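Local coordinates for protein ATP-dependent DNA helicase (Mycobacterium smegmatis, PDB 5V9X) that unwinds RNA:DNA hybrids as a 3'-to-5' helicase, tracking along single-stranded DNA at the expense of ATP hydrolysis, at residues 308-313 and 350-355; 457-462 and 493-498; 467-472 and 521-526; 707-712 and 839-844; 715-720 and 753-758. All coordinates share one frame; numbering follows the deposited sequence.

Contact 1 (308-313 and 350-355); sequences SRLNEI and LLARAH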
# COMPACT_ATOMS: atom_id res chain seq x y z
N SER A 308 -12.38 -21.31 4.71
CA SER A 308 -13.06 -22.35 5.49
C SER A 308 -14.55 -22.35 5.20
O SER A 308 -15.15 -23.42 5.00
CB SER A 308 -12.81 -22.14 6.98
OG SER A 308 -11.44 -21.94 7.26
N ARG A 309 -15.17 -21.17 5.15
CA ARG A 309 -16.62 -21.10 4.97
C ARG A 309 -17.02 -21.52 3.55
O ARG A 309 -17.94 -22.32 3.38
CB ARG A 309 -17.11 -19.68 5.27
CG ARG A 309 -16.73 -19.17 6.64
CD ARG A 309 -17.35 -20.01 7.74
NE ARG A 309 -16.90 -19.57 9.06
CZ ARG A 309 -15.92 -20.16 9.75
NH1 ARG A 309 -15.30 -21.21 9.24
NH2 ARG A 309 -15.57 -19.69 10.93
N LEU A 310 -16.34 -20.98 2.54
CA LEU A 310 -16.70 -21.29 1.16
C LEU A 310 -16.59 -22.79 0.88
O LEU A 310 -17.40 -23.35 0.15
CB LEU A 310 -15.82 -20.50 0.19
CG LEU A 310 -15.86 -18.97 0.33
CD1 LEU A 310 -15.07 -18.31 -0.79
CD2 LEU A 310 -17.29 -18.46 0.37
N ASN A 311 -15.59 -23.45 1.48
CA ASN A 311 -15.47 -24.89 1.31
C ASN A 311 -16.59 -25.62 2.05
O ASN A 311 -17.19 -26.56 1.51
CB ASN A 311 -14.10 -25.36 1.79
CG ASN A 311 -12.98 -24.93 0.87
OD1 ASN A 311 -13.19 -24.68 -0.32
ND2 ASN A 311 -11.77 -24.82 1.41
N GLU A 312 -16.89 -25.20 3.28
CA GLU A 312 -17.95 -25.85 4.05
C GLU A 312 -19.30 -25.71 3.36
O GLU A 312 -20.13 -26.63 3.40
CB GLU A 312 -18.01 -25.26 5.47
CG GLU A 312 -16.86 -25.68 6.36
CD GLU A 312 -16.67 -24.76 7.55
OE1 GLU A 312 -17.54 -23.89 7.78
OE2 GLU A 312 -15.65 -24.90 8.26
N ILE A 313 -19.55 -24.57 2.72
CA ILE A 313 -20.77 -24.39 1.95
C ILE A 313 -20.76 -25.31 0.73
O ILE A 313 -21.75 -26.01 0.45
CB ILE A 313 -20.94 -22.92 1.53
CG1 ILE A 313 -21.10 -22.04 2.76
CG2 ILE A 313 -22.12 -22.76 0.59
CD1 ILE A 313 -21.01 -20.58 2.45
N LEU A 350 -11.08 -29.07 -3.03
CA LEU A 350 -11.68 -27.94 -2.35
C LEU A 350 -12.10 -26.88 -3.37
O LEU A 350 -11.41 -26.65 -4.36
CB LEU A 350 -10.70 -27.33 -1.35
CG LEU A 350 -10.30 -28.19 -0.15
CD1 LEU A 350 -9.11 -27.58 0.57
CD2 LEU A 350 -11.47 -28.36 0.80
N LEU A 351 -13.26 -26.26 -3.13
CA LEU A 351 -13.70 -25.21 -4.03
C LEU A 351 -12.77 -24.01 -3.98
O LEU A 351 -12.46 -23.41 -5.02
CB LEU A 351 -15.13 -24.78 -3.69
CG LEU A 351 -15.70 -23.71 -4.62
CD1 LEU A 351 -16.09 -24.31 -5.97
CD2 LEU A 351 -16.87 -22.97 -3.98
N ALA A 352 -12.29 -23.65 -2.79
CA ALA A 352 -11.46 -22.47 -2.60
C ALA A 352 -10.22 -22.83 -1.80
O ALA A 352 -10.19 -23.81 -1.05
CB ALA A 352 -12.24 -21.35 -1.88
N ARG A 353 -9.18 -22.02 -1.98
CA ARG A 353 -7.94 -22.17 -1.23
C ARG A 353 -7.35 -20.79 -0.97
O ARG A 353 -7.59 -19.84 -1.72
CB ARG A 353 -6.93 -23.06 -1.96
CG ARG A 353 -7.12 -24.55 -1.70
CD ARG A 353 -5.90 -25.34 -2.13
NE ARG A 353 -5.83 -25.49 -3.58
CZ ARG A 353 -4.72 -25.77 -4.25
NH1 ARG A 353 -3.57 -25.90 -3.59
NH2 ARG A 353 -4.75 -25.90 -5.57
N ALA A 354 -6.57 -20.70 0.11
CA ALA A 354 -6.04 -19.42 0.57
C ALA A 354 -4.70 -19.11 -0.09
O ALA A 354 -3.92 -20.01 -0.43
CB ALA A 354 -5.88 -19.43 2.09
N HIS A 355 -4.44 -17.82 -0.26
CA HIS A 355 -3.13 -17.33 -0.70
C HIS A 355 -2.84 -16.04 0.04
O HIS A 355 -3.57 -15.05 -0.12
CB HIS A 355 -3.09 -17.10 -2.21
CG HIS A 355 -1.70 -16.93 -2.75
ND1 HIS A 355 -1.02 -15.73 -2.71
CD2 HIS A 355 -0.87 -17.81 -3.35
CE1 HIS A 355 0.17 -15.88 -3.25
NE2 HIS A 355 0.29 -17.14 -3.65

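Contact 2 (457-462 and 493-498); sequences PANPLD and ATLPRS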
# COMPACT_ATOMS: atom_id res chain seq x y z
N PRO A 457 7.82 10.59 -0.21
CA PRO A 457 8.35 11.09 1.06
C PRO A 457 9.73 11.69 0.88
O PRO A 457 10.61 11.11 0.24
CB PRO A 457 8.38 9.84 1.94
CG PRO A 457 7.30 8.97 1.39
CD PRO A 457 7.30 9.22 -0.10
N ALA A 458 9.93 12.88 1.45
CA ALA A 458 11.15 13.65 1.26
C ALA A 458 12.12 13.42 2.41
O ALA A 458 11.74 13.51 3.58
CB ALA A 458 10.82 15.14 1.14
N ASN A 459 13.37 13.12 2.06
CA ASN A 459 14.46 12.97 3.01
C ASN A 459 14.14 12.04 4.19
O ASN A 459 14.27 12.44 5.35
CB ASN A 459 14.89 14.34 3.53
CG ASN A 459 15.23 15.30 2.41
OD1 ASN A 459 15.61 14.89 1.31
ND2 ASN A 459 15.11 16.60 2.67
N PRO A 460 13.74 10.78 3.93
CA PRO A 460 13.52 9.85 5.04
C PRO A 460 14.83 9.33 5.61
O PRO A 460 15.42 8.38 5.07
CB PRO A 460 12.68 8.74 4.41
CG PRO A 460 13.08 8.74 2.98
CD PRO A 460 13.40 10.17 2.63
N LEU A 461 15.29 9.94 6.70
CA LEU A 461 16.66 9.72 7.18
C LEU A 461 16.90 8.28 7.62
O LEU A 461 18.03 7.79 7.52
CB LEU A 461 16.97 10.68 8.32
CG LEU A 461 16.97 12.17 7.98
CD1 LEU A 461 17.42 12.98 9.18
CD2 LEU A 461 17.85 12.45 6.77
N ASP A 462 15.87 7.60 8.13
CA ASP A 462 16.08 6.23 8.59
C ASP A 462 16.41 5.30 7.43
O ASP A 462 17.26 4.41 7.56
CB ASP A 462 14.86 5.73 9.37
CG ASP A 462 13.57 5.80 8.57
OD1 ASP A 462 13.61 6.22 7.39
OD2 ASP A 462 12.52 5.43 9.12
N ALA A 493 16.52 14.34 -3.18
CA ALA A 493 16.99 15.35 -4.13
C ALA A 493 17.27 16.69 -3.46
O ALA A 493 17.99 17.52 -4.04
CB ALA A 493 15.96 15.53 -5.25
N THR A 494 16.72 16.94 -2.27
CA THR A 494 16.95 18.19 -1.55
C THR A 494 17.58 17.96 -0.18
O THR A 494 17.51 18.84 0.68
CB THR A 494 15.65 18.98 -1.40
OG1 THR A 494 14.81 18.33 -0.44
CG2 THR A 494 14.92 19.09 -2.73
N LEU A 495 18.18 16.79 0.04
CA LEU A 495 18.74 16.45 1.34
C LEU A 495 19.81 17.46 1.76
O LEU A 495 20.83 17.59 1.05
CB LEU A 495 19.33 15.04 1.30
CG LEU A 495 19.99 14.52 2.59
CD1 LEU A 495 18.98 14.47 3.73
CD2 LEU A 495 20.60 13.15 2.36
N PRO A 496 19.63 18.18 2.86
CA PRO A 496 20.69 19.07 3.33
C PRO A 496 21.91 18.27 3.76
O PRO A 496 21.80 17.23 4.40
CB PRO A 496 20.05 19.80 4.52
CG PRO A 496 18.57 19.59 4.36
CD PRO A 496 18.43 18.25 3.70
N ARG A 497 23.10 18.77 3.39
CA ARG A 497 24.33 18.11 3.80
C ARG A 497 24.44 18.02 5.31
O ARG A 497 25.06 17.09 5.84
CB ARG A 497 25.54 18.84 3.22
CG ARG A 497 26.88 18.15 3.47
CD ARG A 497 26.85 16.71 2.96
NE ARG A 497 28.15 16.05 3.06
CZ ARG A 497 29.03 15.97 2.06
NH1 ARG A 497 28.75 16.51 0.89
NH2 ARG A 497 30.19 15.35 2.24
N SER A 498 23.83 18.97 6.03
CA SER A 498 23.82 18.90 7.49
C SER A 498 23.05 17.68 7.98
O SER A 498 23.50 16.99 8.90
CB SER A 498 23.22 20.19 8.07
OG SER A 498 21.90 20.38 7.61

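Contact 3 (467-472 and 521-526); sequences HTVAVA and PRLVYD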
# COMPACT_ATOMS: atom_id res chain seq x y z
N HIS A 467 20.77 2.13 4.43
CA HIS A 467 21.62 1.97 3.26
C HIS A 467 23.06 2.35 3.58
O HIS A 467 24.00 1.73 3.06
CB HIS A 467 21.10 2.82 2.09
CG HIS A 467 20.06 2.13 1.27
ND1 HIS A 467 20.35 1.48 0.09
CD2 HIS A 467 18.72 1.99 1.45
CE1 HIS A 467 19.24 0.97 -0.42
NE2 HIS A 467 18.24 1.26 0.39
N THR A 468 23.26 3.35 4.44
CA THR A 468 24.61 3.79 4.78
C THR A 468 25.40 2.68 5.45
O THR A 468 26.60 2.52 5.19
CB THR A 468 24.55 5.03 5.67
OG1 THR A 468 23.85 6.08 5.00
CG2 THR A 468 25.95 5.51 5.99
N VAL A 469 24.75 1.89 6.31
CA VAL A 469 25.42 0.72 6.88
C VAL A 469 25.68 -0.31 5.79
O VAL A 469 26.73 -0.96 5.78
CB VAL A 469 24.58 0.13 8.03
CG1 VAL A 469 25.25 -1.11 8.59
CG2 VAL A 469 24.38 1.17 9.12
N ALA A 470 24.74 -0.46 4.85
CA ALA A 470 24.84 -1.52 3.85
C ALA A 470 25.85 -1.18 2.76
O ALA A 470 26.58 -2.07 2.30
CB ALA A 470 23.47 -1.78 3.24
N VAL A 471 25.89 0.08 2.32
CA VAL A 471 26.82 0.45 1.25
C VAL A 471 28.26 0.35 1.74
O VAL A 471 29.17 0.09 0.94
CB VAL A 471 26.50 1.87 0.73
CG1 VAL A 471 26.74 2.91 1.81
CG2 VAL A 471 27.31 2.18 -0.52
N ALA A 472 28.49 0.52 3.04
CA ALA A 472 29.83 0.46 3.61
C ALA A 472 30.08 -0.84 4.38
O ALA A 472 31.06 -0.93 5.12
CB ALA A 472 30.06 1.66 4.53
N PRO A 521 26.16 2.08 17.74
CA PRO A 521 26.61 2.60 16.45
C PRO A 521 27.26 1.51 15.62
O PRO A 521 27.90 0.59 16.14
CB PRO A 521 27.62 3.68 16.84
CG PRO A 521 28.17 3.20 18.14
CD PRO A 521 27.03 2.50 18.85
N ARG A 522 27.11 1.62 14.30
CA ARG A 522 27.47 0.55 13.39
C ARG A 522 28.57 0.92 12.40
O ARG A 522 29.00 0.05 11.63
CB ARG A 522 26.24 0.08 12.62
CG ARG A 522 25.00 -0.06 13.49
CD ARG A 522 25.21 -1.06 14.61
NE ARG A 522 23.94 -1.48 15.20
CZ ARG A 522 23.80 -2.52 16.01
NH1 ARG A 522 24.86 -3.27 16.33
NH2 ARG A 522 22.61 -2.83 16.50
N LEU A 523 29.03 2.17 12.39
CA LEU A 523 30.05 2.60 11.45
C LEU A 523 31.10 3.42 12.18
O LEU A 523 30.88 3.92 13.29
CB LEU A 523 29.45 3.42 10.30
CG LEU A 523 28.45 2.71 9.39
CD1 LEU A 523 27.86 3.69 8.39
CD2 LEU A 523 29.11 1.54 8.67
N VAL A 524 32.26 3.56 11.54
CA VAL A 524 33.34 4.40 12.03
C VAL A 524 33.61 5.47 10.97
O VAL A 524 33.78 5.14 9.79
CB VAL A 524 34.62 3.59 12.33
CG1 VAL A 524 35.74 4.51 12.76
CG2 VAL A 524 34.33 2.56 13.41
N TYR A 525 33.63 6.73 11.39
CA TYR A 525 33.69 7.87 10.49
C TYR A 525 35.04 8.56 10.64
O TYR A 525 35.40 8.98 11.74
CB TYR A 525 32.54 8.84 10.79
CG TYR A 525 32.26 9.86 9.70
CD1 TYR A 525 32.90 9.80 8.47
CD2 TYR A 525 31.35 10.89 9.92
CE1 TYR A 525 32.64 10.74 7.48
CE2 TYR A 525 31.08 11.83 8.94
CZ TYR A 525 31.73 11.75 7.73
OH TYR A 525 31.46 12.69 6.75
N ASP A 526 35.77 8.68 9.53
CA ASP A 526 37.04 9.39 9.48
C ASP A 526 36.80 10.70 8.75
O ASP A 526 36.82 10.75 7.52
CB ASP A 526 38.11 8.55 8.78
CG ASP A 526 39.51 9.13 8.94
OD1 ASP A 526 40.35 8.49 9.60
OD2 ASP A 526 39.76 10.24 8.42

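Contact 4 (707-712 and 839-844); sequences LRVHGP and PALIEL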
# COMPACT_ATOMS: atom_id res chain seq x y z
N LEU A 707 -8.83 9.80 8.19
CA LEU A 707 -8.06 9.80 9.42
C LEU A 707 -6.86 10.73 9.36
O LEU A 707 -6.41 11.22 10.41
CB LEU A 707 -7.61 8.38 9.75
CG LEU A 707 -6.92 8.16 11.10
CD1 LEU A 707 -7.88 8.40 12.25
CD2 LEU A 707 -6.32 6.77 11.18
N ARG A 708 -6.31 11.00 8.17
CA ARG A 708 -5.15 11.87 8.06
C ARG A 708 -5.45 13.29 8.54
O ARG A 708 -4.52 14.02 8.91
CB ARG A 708 -4.64 11.90 6.62
CG ARG A 708 -4.35 10.52 6.04
CD ARG A 708 -3.64 10.64 4.70
NE ARG A 708 -2.30 11.19 4.83
CZ ARG A 708 -1.57 11.64 3.81
NH1 ARG A 708 -2.06 11.61 2.58
NH2 ARG A 708 -0.36 12.12 4.03
N VAL A 709 -6.71 13.69 8.52
CA VAL A 709 -7.13 14.99 9.01
C VAL A 709 -7.66 14.90 10.44
O VAL A 709 -7.45 15.81 11.24
CB VAL A 709 -8.20 15.58 8.06
CG1 VAL A 709 -8.94 16.74 8.71
CG2 VAL A 709 -7.55 16.03 6.76
N HIS A 710 -8.34 13.80 10.77
CA HIS A 710 -8.92 13.61 12.09
C HIS A 710 -7.90 13.21 13.15
O HIS A 710 -8.13 13.44 14.34
CB HIS A 710 -10.03 12.56 12.02
CG HIS A 710 -11.14 12.93 11.09
ND1 HIS A 710 -11.99 11.99 10.54
CD2 HIS A 710 -11.53 14.13 10.60
CE1 HIS A 710 -12.86 12.60 9.75
NE2 HIS A 710 -12.60 13.90 9.77
N GLY A 711 -6.78 12.62 12.74
CA GLY A 711 -5.69 12.34 13.64
C GLY A 711 -5.16 13.59 14.31
O GLY A 711 -5.22 13.74 15.53
N PRO A 712 -4.63 14.53 13.51
CA PRO A 712 -4.12 15.77 14.11
C PRO A 712 -5.21 16.63 14.72
O PRO A 712 -4.93 17.37 15.68
CB PRO A 712 -3.45 16.48 12.92
CG PRO A 712 -4.18 15.96 11.73
CD PRO A 712 -4.47 14.52 12.05
N PRO A 839 -1.93 20.35 5.60
CA PRO A 839 -2.55 21.26 4.62
C PRO A 839 -4.04 21.03 4.42
O PRO A 839 -4.79 22.00 4.25
CB PRO A 839 -1.76 20.97 3.34
CG PRO A 839 -0.41 20.63 3.84
CD PRO A 839 -0.64 19.85 5.11
N ALA A 840 -4.50 19.77 4.45
CA ALA A 840 -5.93 19.52 4.34
C ALA A 840 -6.67 19.98 5.59
O ALA A 840 -7.76 20.56 5.50
CB ALA A 840 -6.19 18.04 4.09
N LEU A 841 -6.09 19.74 6.77
CA LEU A 841 -6.71 20.22 8.01
C LEU A 841 -6.77 21.74 8.05
O LEU A 841 -7.72 22.31 8.58
CB LEU A 841 -5.95 19.68 9.22
CG LEU A 841 -6.50 20.07 10.60
CD1 LEU A 841 -7.95 19.62 10.75
CD2 LEU A 841 -5.64 19.49 11.71
N ILE A 842 -5.77 22.41 7.47
CA ILE A 842 -5.74 23.87 7.50
C ILE A 842 -6.84 24.45 6.62
O ILE A 842 -7.62 25.30 7.06
CB ILE A 842 -4.35 24.39 7.09
CG1 ILE A 842 -3.35 24.16 8.23
CG2 ILE A 842 -4.41 25.85 6.71
CD1 ILE A 842 -1.90 24.35 7.82
N GLU A 843 -6.92 23.99 5.37
CA GLU A 843 -7.96 24.52 4.48
C GLU A 843 -9.35 24.18 4.99
O GLU A 843 -10.29 24.97 4.80
CB GLU A 843 -7.78 23.99 3.06
CG GLU A 843 -8.68 24.69 2.05
CD GLU A 843 -8.43 24.27 0.61
OE1 GLU A 843 -7.64 23.33 0.40
OE2 GLU A 843 -9.03 24.88 -0.30
N LEU A 844 -9.52 23.02 5.64
CA LEU A 844 -10.80 22.71 6.27
C LEU A 844 -11.17 23.75 7.32
O LEU A 844 -12.34 24.15 7.41
CB LEU A 844 -10.75 21.31 6.89
CG LEU A 844 -11.44 20.17 6.13
CD1 LEU A 844 -10.83 19.97 4.75
CD2 LEU A 844 -11.38 18.88 6.94

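Contact 5 (715-720 and 753-758); sequences LAVGRR and DLFVFD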
# COMPACT_ATOMS: atom_id res chain seq x y z
N LEU A 715 -5.58 15.66 18.25
CA LEU A 715 -4.52 16.24 19.07
C LEU A 715 -4.90 17.64 19.54
O LEU A 715 -4.70 17.98 20.71
CB LEU A 715 -3.21 16.30 18.28
CG LEU A 715 -2.55 14.99 17.86
CD1 LEU A 715 -1.36 15.27 16.96
CD2 LEU A 715 -2.11 14.21 19.09
N ALA A 716 -5.45 18.46 18.64
CA ALA A 716 -5.83 19.82 19.00
C ALA A 716 -6.98 19.82 19.99
O ALA A 716 -6.95 20.56 20.98
CB ALA A 716 -6.19 20.61 17.74
N VAL A 717 -8.00 19.00 19.74
CA VAL A 717 -9.12 18.89 20.67
C VAL A 717 -8.64 18.40 22.03
O VAL A 717 -9.08 18.89 23.08
CB VAL A 717 -10.20 17.96 20.09
CG1 VAL A 717 -11.30 17.71 21.11
CG2 VAL A 717 -10.78 18.54 18.81
N GLY A 718 -7.71 17.44 22.04
CA GLY A 718 -7.19 16.94 23.30
C GLY A 718 -6.51 18.02 24.12
O GLY A 718 -6.74 18.15 25.32
N ARG A 719 -5.65 18.81 23.47
CA ARG A 719 -4.98 19.91 24.15
C ARG A 719 -5.99 20.85 24.80
O ARG A 719 -5.85 21.21 25.98
CB ARG A 719 -4.10 20.69 23.16
CG ARG A 719 -3.33 21.83 23.79
CD ARG A 719 -2.72 22.74 22.73
NE ARG A 719 -1.69 23.61 23.28
CZ ARG A 719 -0.38 23.42 23.11
NH1 ARG A 719 0.05 22.39 22.38
NH2 ARG A 719 0.49 24.25 23.64
N ARG A 720 -7.02 21.25 24.05
CA ARG A 720 -8.04 22.13 24.60
C ARG A 720 -8.83 21.45 25.71
O ARG A 720 -9.16 22.08 26.73
CB ARG A 720 -8.99 22.58 23.50
CG ARG A 720 -8.83 24.01 23.08
CD ARG A 720 -10.04 24.42 22.29
NE ARG A 720 -9.74 25.46 21.32
CZ ARG A 720 -10.44 25.65 20.21
NH1 ARG A 720 -10.11 26.63 19.38
NH2 ARG A 720 -11.47 24.86 19.94
N ASP A 753 -18.00 24.23 19.02
CA ASP A 753 -16.80 25.06 18.91
C ASP A 753 -15.56 24.34 19.41
O ASP A 753 -14.45 24.82 19.17
CB ASP A 753 -17.00 26.36 19.70
CG ASP A 753 -18.23 27.13 19.26
OD1 ASP A 753 -19.35 26.69 19.58
OD2 ASP A 753 -18.07 28.18 18.59
N LEU A 754 -15.73 23.20 20.08
CA LEU A 754 -14.59 22.41 20.55
C LEU A 754 -13.71 21.96 19.38
O LEU A 754 -12.48 21.93 19.50
CB LEU A 754 -15.10 21.21 21.34
CG LEU A 754 -14.10 20.16 21.83
CD1 LEU A 754 -13.07 20.79 22.75
CD2 LEU A 754 -14.84 19.04 22.54
N PHE A 755 -14.32 21.63 18.25
CA PHE A 755 -13.58 21.13 17.10
C PHE A 755 -13.05 22.23 16.19
O PHE A 755 -12.11 21.98 15.43
CB PHE A 755 -14.47 20.19 16.27
CG PHE A 755 -15.05 19.05 17.07
CD1 PHE A 755 -14.29 17.92 17.34
CD2 PHE A 755 -16.35 19.11 17.55
CE1 PHE A 755 -14.82 16.87 18.08
CE2 PHE A 755 -16.88 18.07 18.28
CZ PHE A 755 -16.12 16.95 18.55
N VAL A 756 -13.61 23.44 16.27
CA VAL A 756 -13.27 24.51 15.33
C VAL A 756 -12.03 25.24 15.81
O VAL A 756 -11.95 25.67 16.97
CB VAL A 756 -14.45 25.48 15.18
CG1 VAL A 756 -14.10 26.59 14.20
CG2 VAL A 756 -15.69 24.72 14.72
N PHE A 757 -11.05 25.38 14.92
CA PHE A 757 -9.82 26.10 15.19
C PHE A 757 -9.54 27.09 14.06
O PHE A 757 -10.05 26.94 12.95
CB PHE A 757 -8.62 25.15 15.35
CG PHE A 757 -8.61 24.39 16.64
CD1 PHE A 757 -9.46 23.31 16.84
CD2 PHE A 757 -7.74 24.74 17.66
CE1 PHE A 757 -9.45 22.61 18.03
CE2 PHE A 757 -7.72 24.04 18.85
CZ PHE A 757 -8.58 22.97 19.04
N ASP A 758 -8.72 28.09 14.36
CA ASP A 758 -8.28 29.02 13.33
C ASP A 758 -7.26 28.35 12.41
O ASP A 758 -6.49 27.48 12.84
CB ASP A 758 -7.69 30.28 13.96
CG ASP A 758 -8.75 31.25 14.44
OD1 ASP A 758 -9.74 31.46 13.71
OD2 ASP A 758 -8.59 31.80 15.55

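Contact 1 (308-313 and 350-355)
Leu350 CD2 covers one face of the Asn311 carboxamide, 3.7 Å from Asn311 CG, while the polar rim of the amide meets the backbone of Ala352. Asn311 OD1 takes the amide hydrogen of Ala352 N at 2.8 Å in a fairly straight bond (159° at the hydrogen), with the donor in the plane of the Asn311 carbonyl. Beside it, Asn311 ND2 donates to Ala352 O at 3.1 Å. The acceptor lies in the plane of the Asn311 amide, yet the nitrogen stands above the plane of the Ala352 carbonyl. One side chain thus holds both the N-H and the C=O of a single residue, and this pair of bonds fixes the rotation of the amide. With CG anti to its own carbonyl carbon (chi1 -70°), Asn311 reaches from helix 300-318 to the backbone of Ala352. The setting is the second RecA-like domain of the helicase, where 352-355 is an outermost strand of a parallel sheet. Arg353 and His355 pair through their backbones with Val380 of the next strand, and Asn311 supplies side-chain partners to the residue just before Arg353. Next to the amide the packing is apolar: Leu310 CB rests on Ala352 CB at 4.2 Å, and Leu310 goes on to touch Ile283 and Val284 of helix 276-288.

Contact 2 (457-462 and 493-498)
Asn459 and Leu495 bring the two turns closest, their CA atoms 5.8 Å apart, with Asn459 in the left-handed backbone region (phi 50°, psi 56°) and Leu495 extended; each is followed by a proline at an N-cap position, Pro460 ahead of helix 461-471 and Pro496 ahead of helix 497-508. The side chain of Asn459 points across the gap and contributes the largest share of the contact. Its CG packs on the backbone of the other turn, 3.8 Å from Leu495 CA, and its CB is 4.1 Å from Leu495 CD1. The amide beyond lies among Thr494, Leu495 and Pro496; the Asn459 and Thr494 side chains cross at about a right angle. Leu495 carries the apolar half. Its CG is anti to the backbone N (chi1 179°), which directs the isobutyl group toward the start of helix 461-471, where Leu495 CD1 meets Leu461 CD2 at 3.8 Å. Leu461 comes at a slant from the first turn of its helix, and the two branched ends meet by one methyl each. Exposed on the Thr494 and Pro496 side, the contact becomes buried toward Leu495. Both turns belong to the winged-helix domain. A backbone hydrogen bond between Asn459 and Pro491 also ties the first turn to the loop leading into 493-498. Around them, Leu495 rests on Phe500 and Leu461 on Thr503, both on helix 497-508, while Pro457 and Pro460 lie against helix 822-835.

Contact 3 (467-472 and 521-526)
Leu523 points from its strand into the end of helix 461-471, with its two methyls splitting over different residues. CD1 meets Thr468 CG2 at 3.6 Å, the two side chains crossing at about a right angle, and also lies 3.6 Å from Thr468 O. CD2 turns to Ala472, where the chain leaves helical geometry, and reaches its CB at 4.2 Å. Between them the branch straddles the backbone at Val469, whose CA is 4.1 Å from Leu523 CD1. Thr468 can offer its methyl because CG2 is anti to the backbone N; its OG1 is turned the other way, to Leu464 O and Trp482 NE1. One residue before Leu523, Arg522 brings only the base of its side chain to the helix: Arg522 CB slants past Val469 CG2 at 4.1 Å. A bend at chi2 (-60°) then carries the chain off, and Arg522 NE is hydrogen-bonded to Leu788 O. Leu504 and Leu507 of helix 497-508 back Thr468, extending the same apolar core. The order of helices and strands here, with the first helix packed on the first strand of the hairpin formed by 523-526 and 531-534, is that of a winged-helix domain.

Contact 4 (707-712 and 839-844)
Val709 and Leu841 are both turned so that a branch reaches across the gap: Val709 holds CG1 anti to its backbone N (chi1 164°), and Leu841 does the same with CG (chi1 -179°). They join two helices of the DEAD/H-associated region, 707-725 and 838-849, whose segments cross steeply at -76° with axes 9.0 Å apart. Val709 is the central residue of this crossing, touching Ala840, Leu841 and Leu844. Its CG1 enters between two leucines a helical turn apart, 3.7 Å from Leu841 CD1 and likewise 3.7 Å from Leu844 CD2. Its other methyl, CG2, drops onto the small side chain of Ala840, with 3.6 Å between Val709 CG2 and Ala840 CB. The small Ala840 is consistent with the close backbones here, the CA atoms of Val709 and Leu841 being 5.3 Å apart. Further along helix 707-725, Pro712 adds its ring to the same patch. The helix is kinked here because the proline nitrogen makes no bond to the preceding turn. Outside the pair, Ile762 of helix 759-769 covers Leu841 and Val766 touches Pro712, so a third helix closes this side of the core. Arg708 reaches to the C-terminal end of helix 822-835, where its NE donates to Val835 O. Leu841 uses its second methyl on the proline: CD2 lies 3.8 Å from Pro712 CG, the two side chains sliding past each other in opposite directions.

Contact 5 (715-720 and 753-758)
Arg720 and Phe757 form a flat cation-pi stack, the guanidinium lying on the ring with the planes 8° apart and Arg720 CZ 3.6 Å from the ring centroid. The pair pins the loop that precedes helix 759-769 onto helix 707-725, inside the DEAD/H-associated region. The phenyl ring is sandwiched: on the face opposite Arg720 it takes a CH-pi contact from Ala716 CB, 3.9 Å from the centroid, one helical turn back. The extended chain of Arg720 from CG to NE runs over the ring rim, with CD 3.8 Å from Phe757 CZ, and sets the guanidinium down over the ring. There its end-on nitrogens grip one backbone oxygen. Both NH1 and NH2 donate to Val756 O, which lies close to the guanidinium plane, so the ring at one face and the carbonyl at the edge together fix the rotation of the group. Arg720 NH2 also lies close to the carbonyl oxygens of Asp753 and Leu754, in the turn that curls round it. The positive charge is thus probably eased by several carbonyl dipoles as well as by the ring.

Beside the stack Val717 spreads its methyls over the same turn. Further out, Phe757 packs on Ile762 and Ile765 of helix 759-769, and Phe755 turns back to Val699 and Leu701 of strand 697-702. Val717 CG1 meets Leu754 CG at 3.8 Å, the two side chains crossing at about a right angle, while Val717 CG2 stands 3.9 Å from Phe755 CD1.

The five contacts fall into three groups. Contact 1 stands apart in the second RecA-like domain, its centre at least 42 Å from every other, and its nearest atom is about 5 Å from the bound DNA. That domain also contributes to the AMP-PNP pocket, whose residues run between 41 and 420. Contacts 2 and 3 share helix 461-471, one at its start and the other at its end, with centres 17 Å apart and segments that alternate along the chain. Contacts 4 and 5 share helix 707-725, centres 12 Å apart, contact 5 being nested in the loop that contact 4 closes. Between these two pairs, contacts 2 and 4 come within about 9 Å at their nearest atoms.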